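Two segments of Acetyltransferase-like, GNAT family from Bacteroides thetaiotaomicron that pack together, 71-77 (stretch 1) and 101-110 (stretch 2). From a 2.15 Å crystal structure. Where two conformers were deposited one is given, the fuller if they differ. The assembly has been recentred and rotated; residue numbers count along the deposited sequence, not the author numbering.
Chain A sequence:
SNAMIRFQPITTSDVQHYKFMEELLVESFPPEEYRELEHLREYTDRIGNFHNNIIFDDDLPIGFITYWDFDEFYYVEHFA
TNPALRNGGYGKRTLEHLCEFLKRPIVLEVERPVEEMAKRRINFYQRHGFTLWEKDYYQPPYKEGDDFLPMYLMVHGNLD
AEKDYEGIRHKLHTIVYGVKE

Stretch 1 71-77: DEFYYVE
Stretch 2, residues 101-110: FLKRPIVLEV

Residues 74-77 and 106-110 form neighbouring parallel strands whose axes approach to 4.6 Å and cross at -30°. The register pairs Tyr-74 with Ile-106 and Tyr-75 with Val-107, each with CA atoms 4.7 Å apart. Phi/psi values are extended throughout the pairing: -112/140 and -113/120 for Tyr-74 and Tyr-75, -118/128 and -114/135 for Ile-106 and Val-107.

Tyr-74, the residue most covered by the opposing stretch, anchors the contact through both backbone and ring. Its N donates to Pro-105 O (2.8 Å, 175°), and its O accepts from Val-107 N (2.6 Å, 166°), so that one residue bonds to the two residues flanking its partner Ile-106, Pro-105 just before the strand and Val-107 within it, as parallel pairing requires. Its side chain (chi1 -62°, m; chi2 -69°) shares a sheet face with Val-76 and Ile-106 and packs against the segment leading into the second strand. Leu-102 (m, t), just past the end of a helix, lays CD2 over one face of the Tyr-74 ring, 4.0 Å from its centroid and 6° off the normal. Arg-104 CB lies 3.7 Å from Tyr-74 CE2, while Arg-104 CD reaches 3.4 Å from Asp-71 O. A water joins Tyr-74 OH (2.8 Å) to Lys-103 N (3.0 Å), accepting from the latter.

Val-107 (t) extends the ladder: its O accepts from Val-76 N (2.7 Å, 168°). On the face shared with Tyr-75, Val-107 CG2 packs 3.6 Å from CD1 of Phe-73 (p), and Val-107 CG1 lies 4.3 Å from Tyr-75 CD1. The CA-to-CB bond of Tyr-75 (t, chi2 61°) points to the face it shares with Val-107, but the end of the side chain comes nearer the second stretch, with OH 2.6 Å from OE2 of Glu-109 (m, t).

Across the sheet from Tyr-75, Val-76 CG2 meets Ile-106 CG2 at 3.7 Å. Further along, a second water bridges the backbones, donating to Val-76 O (2.4 Å) and accepting from Glu-109 N (2.8 Å).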

# COMPACT_ATOMS: atom_id res chain seq x y z
N ASP A 71 -4.32 -14.72 -1.15
CA ASP A 71 -4.25 -16.11 -0.63
C ASP A 71 -2.85 -16.53 -0.22
O ASP A 71 -2.66 -16.99 0.89
CB ASP A 71 -4.85 -17.15 -1.61
CG ASP A 71 -6.08 -16.65 -2.32
OD1 ASP A 71 -7.12 -16.43 -1.65
OD2 ASP A 71 -6.01 -16.48 -3.56
N GLU A 72 -1.87 -16.40 -1.11
CA GLU A 72 -0.49 -16.66 -0.73
C GLU A 72 0.15 -15.50 0.03
O GLU A 72 1.01 -15.73 0.88
CB GLU A 72 0.37 -16.97 -1.97
CG GLU A 72 -0.11 -18.16 -2.77
CD GLU A 72 -0.86 -17.77 -4.04
OE1 GLU A 72 -1.05 -16.55 -4.27
OE2 GLU A 72 -1.24 -18.68 -4.80
N PHE A 73 -0.25 -14.27 -0.30
CA PHE A 73 0.40 -13.03 0.19
C PHE A 73 -0.60 -11.89 0.15
O PHE A 73 -1.67 -12.02 -0.50
CB PHE A 73 1.62 -12.65 -0.67
CG PHE A 73 1.27 -12.30 -2.09
CD1 PHE A 73 1.17 -10.98 -2.50
CD2 PHE A 73 1.07 -13.29 -3.02
CE1 PHE A 73 0.84 -10.66 -3.81
CE2 PHE A 73 0.72 -12.97 -4.34
CZ PHE A 73 0.61 -11.67 -4.73
N TYR A 74 -0.21 -10.78 0.81
CA TYR A 74 -0.91 -9.52 0.80
C TYR A 74 -0.11 -8.43 0.06
O TYR A 74 1.13 -8.32 0.21
CB TYR A 74 -1.14 -9.04 2.24
CG TYR A 74 -2.01 -9.95 3.10
CD1 TYR A 74 -3.37 -10.10 2.85
CD2 TYR A 74 -1.45 -10.64 4.17
CE1 TYR A 74 -4.17 -10.95 3.65
CE2 TYR A 74 -2.24 -11.47 5.00
CZ TYR A 74 -3.59 -11.62 4.73
OH TYR A 74 -4.32 -12.45 5.54
N TYR A 75 -0.83 -7.61 -0.71
CA TYR A 75 -0.22 -6.50 -1.46
C TYR A 75 -0.72 -5.19 -0.89
O TYR A 75 -1.95 -4.96 -0.86
CB TYR A 75 -0.60 -6.55 -2.94
CG TYR A 75 -0.12 -5.33 -3.68
CD1 TYR A 75 1.26 -5.03 -3.75
CD2 TYR A 75 -1.02 -4.46 -4.29
CE1 TYR A 75 1.71 -3.91 -4.42
CE2 TYR A 75 -0.57 -3.32 -4.97
CZ TYR A 75 0.79 -3.06 -5.01
OH TYR A 75 1.28 -1.96 -5.69
N VAL A 76 0.20 -4.36 -0.40
CA VAL A 76 -0.19 -3.08 0.16
C VAL A 76 -0.26 -2.04 -0.97
O VAL A 76 0.77 -1.71 -1.62
CB VAL A 76 0.72 -2.62 1.34
CG1 VAL A 76 0.39 -1.18 1.70
CG2 VAL A 76 0.53 -3.55 2.59
N GLU A 77 -1.46 -1.54 -1.25
CA GLU A 77 -1.61 -0.61 -2.37
C GLU A 77 -1.28 0.83 -1.91
O GLU A 77 -0.34 1.45 -2.42
CB GLU A 77 -3.01 -0.73 -3.01
CG GLU A 77 -3.02 -0.36 -4.48
CD GLU A 77 -4.43 -0.22 -5.05
OE1 GLU A 77 -5.36 -0.82 -4.51
OE2 GLU A 77 -4.62 0.51 -6.05
N PHE A 101 -0.92 -7.79 12.19
CA PHE A 101 -2.28 -7.85 11.68
C PHE A 101 -2.35 -8.72 10.44
O PHE A 101 -3.33 -9.47 10.25
CB PHE A 101 -2.75 -6.43 11.40
CG PHE A 101 -4.18 -6.32 10.92
CD1 PHE A 101 -5.24 -6.71 11.74
CD2 PHE A 101 -4.45 -5.76 9.67
CE1 PHE A 101 -6.54 -6.59 11.29
CE2 PHE A 101 -5.75 -5.62 9.22
CZ PHE A 101 -6.81 -6.04 10.03
N LEU A 102 -1.30 -8.62 9.61
CA LEU A 102 -1.17 -9.41 8.38
C LEU A 102 0.01 -10.38 8.56
O LEU A 102 1.17 -9.96 8.71
CB LEU A 102 -0.95 -8.50 7.15
CG LEU A 102 -1.96 -7.39 6.82
CD1 LEU A 102 -1.53 -6.63 5.63
CD2 LEU A 102 -3.38 -7.90 6.61
N LYS A 103 -0.28 -11.67 8.59
CA LYS A 103 0.73 -12.65 8.93
C LYS A 103 1.33 -13.34 7.69
O LYS A 103 2.53 -13.64 7.67
CB LYS A 103 0.17 -13.66 9.93
CG LYS A 103 0.26 -13.17 11.38
CD LYS A 103 1.66 -13.46 11.88
CE LYS A 103 2.18 -12.37 12.74
NZ LYS A 103 3.65 -12.41 12.63
N ARG A 104 0.52 -13.56 6.66
CA ARG A 104 1.08 -14.03 5.37
C ARG A 104 2.07 -12.98 4.82
O ARG A 104 2.03 -11.84 5.27
CB ARG A 104 -0.01 -14.36 4.37
CG ARG A 104 -1.22 -15.08 4.96
CD ARG A 104 -2.18 -15.51 3.87
NE ARG A 104 -3.43 -16.06 4.41
CZ ARG A 104 -3.55 -17.32 4.84
NH1 ARG A 104 -4.71 -17.75 5.33
NH2 ARG A 104 -2.53 -18.17 4.79
N PRO A 105 2.96 -13.36 3.88
CA PRO A 105 3.93 -12.36 3.33
C PRO A 105 3.26 -11.07 2.80
O PRO A 105 2.11 -11.09 2.32
CB PRO A 105 4.62 -13.12 2.21
CG PRO A 105 4.45 -14.65 2.60
CD PRO A 105 3.09 -14.69 3.22
N ILE A 106 3.95 -9.96 2.96
CA ILE A 106 3.38 -8.65 2.63
C ILE A 106 4.25 -8.08 1.53
O ILE A 106 5.48 -8.04 1.68
CB ILE A 106 3.42 -7.68 3.80
CG1 ILE A 106 2.68 -8.24 5.01
CG2 ILE A 106 2.83 -6.28 3.38
CD1 ILE A 106 2.84 -7.37 6.23
N VAL A 107 3.62 -7.68 0.44
CA VAL A 107 4.34 -7.07 -0.66
C VAL A 107 3.90 -5.62 -0.77
O VAL A 107 2.71 -5.31 -0.69
CB VAL A 107 4.07 -7.81 -2.00
CG1 VAL A 107 4.89 -7.18 -3.15
CG2 VAL A 107 4.37 -9.37 -1.86
N LEU A 108 4.87 -4.73 -0.95
CA LEU A 108 4.57 -3.33 -1.37
C LEU A 108 5.55 -2.84 -2.46
O LEU A 108 6.57 -3.49 -2.72
CB LEU A 108 4.56 -2.40 -0.16
CG LEU A 108 5.86 -2.39 0.66
CD1 LEU A 108 6.96 -1.69 -0.06
CD2 LEU A 108 5.63 -1.66 1.94
N GLU A 109 5.21 -1.73 -3.12
CA GLU A 109 6.11 -1.08 -4.10
C GLU A 109 6.74 0.17 -3.49
O GLU A 109 6.09 0.89 -2.71
CB GLU A 109 5.36 -0.65 -5.35
CG GLU A 109 4.34 -1.64 -5.91
CD GLU A 109 3.64 -1.11 -7.17
OE1 GLU A 109 3.96 0.02 -7.59
OE2 GLU A 109 2.78 -1.82 -7.76
N VAL A 110 8.02 0.38 -3.79
CA VAL A 110 8.72 1.61 -3.44
C VAL A 110 9.36 2.20 -4.69
O VAL A 110 9.64 1.50 -5.66
CB VAL A 110 9.82 1.43 -2.37
CG1 VAL A 110 9.23 1.01 -1.06
CG2 VAL A 110 10.88 0.47 -2.82
O HOH W 1 -2.69 -13.14 7.71
O HOH W 2 2.83 -0.57 -2.28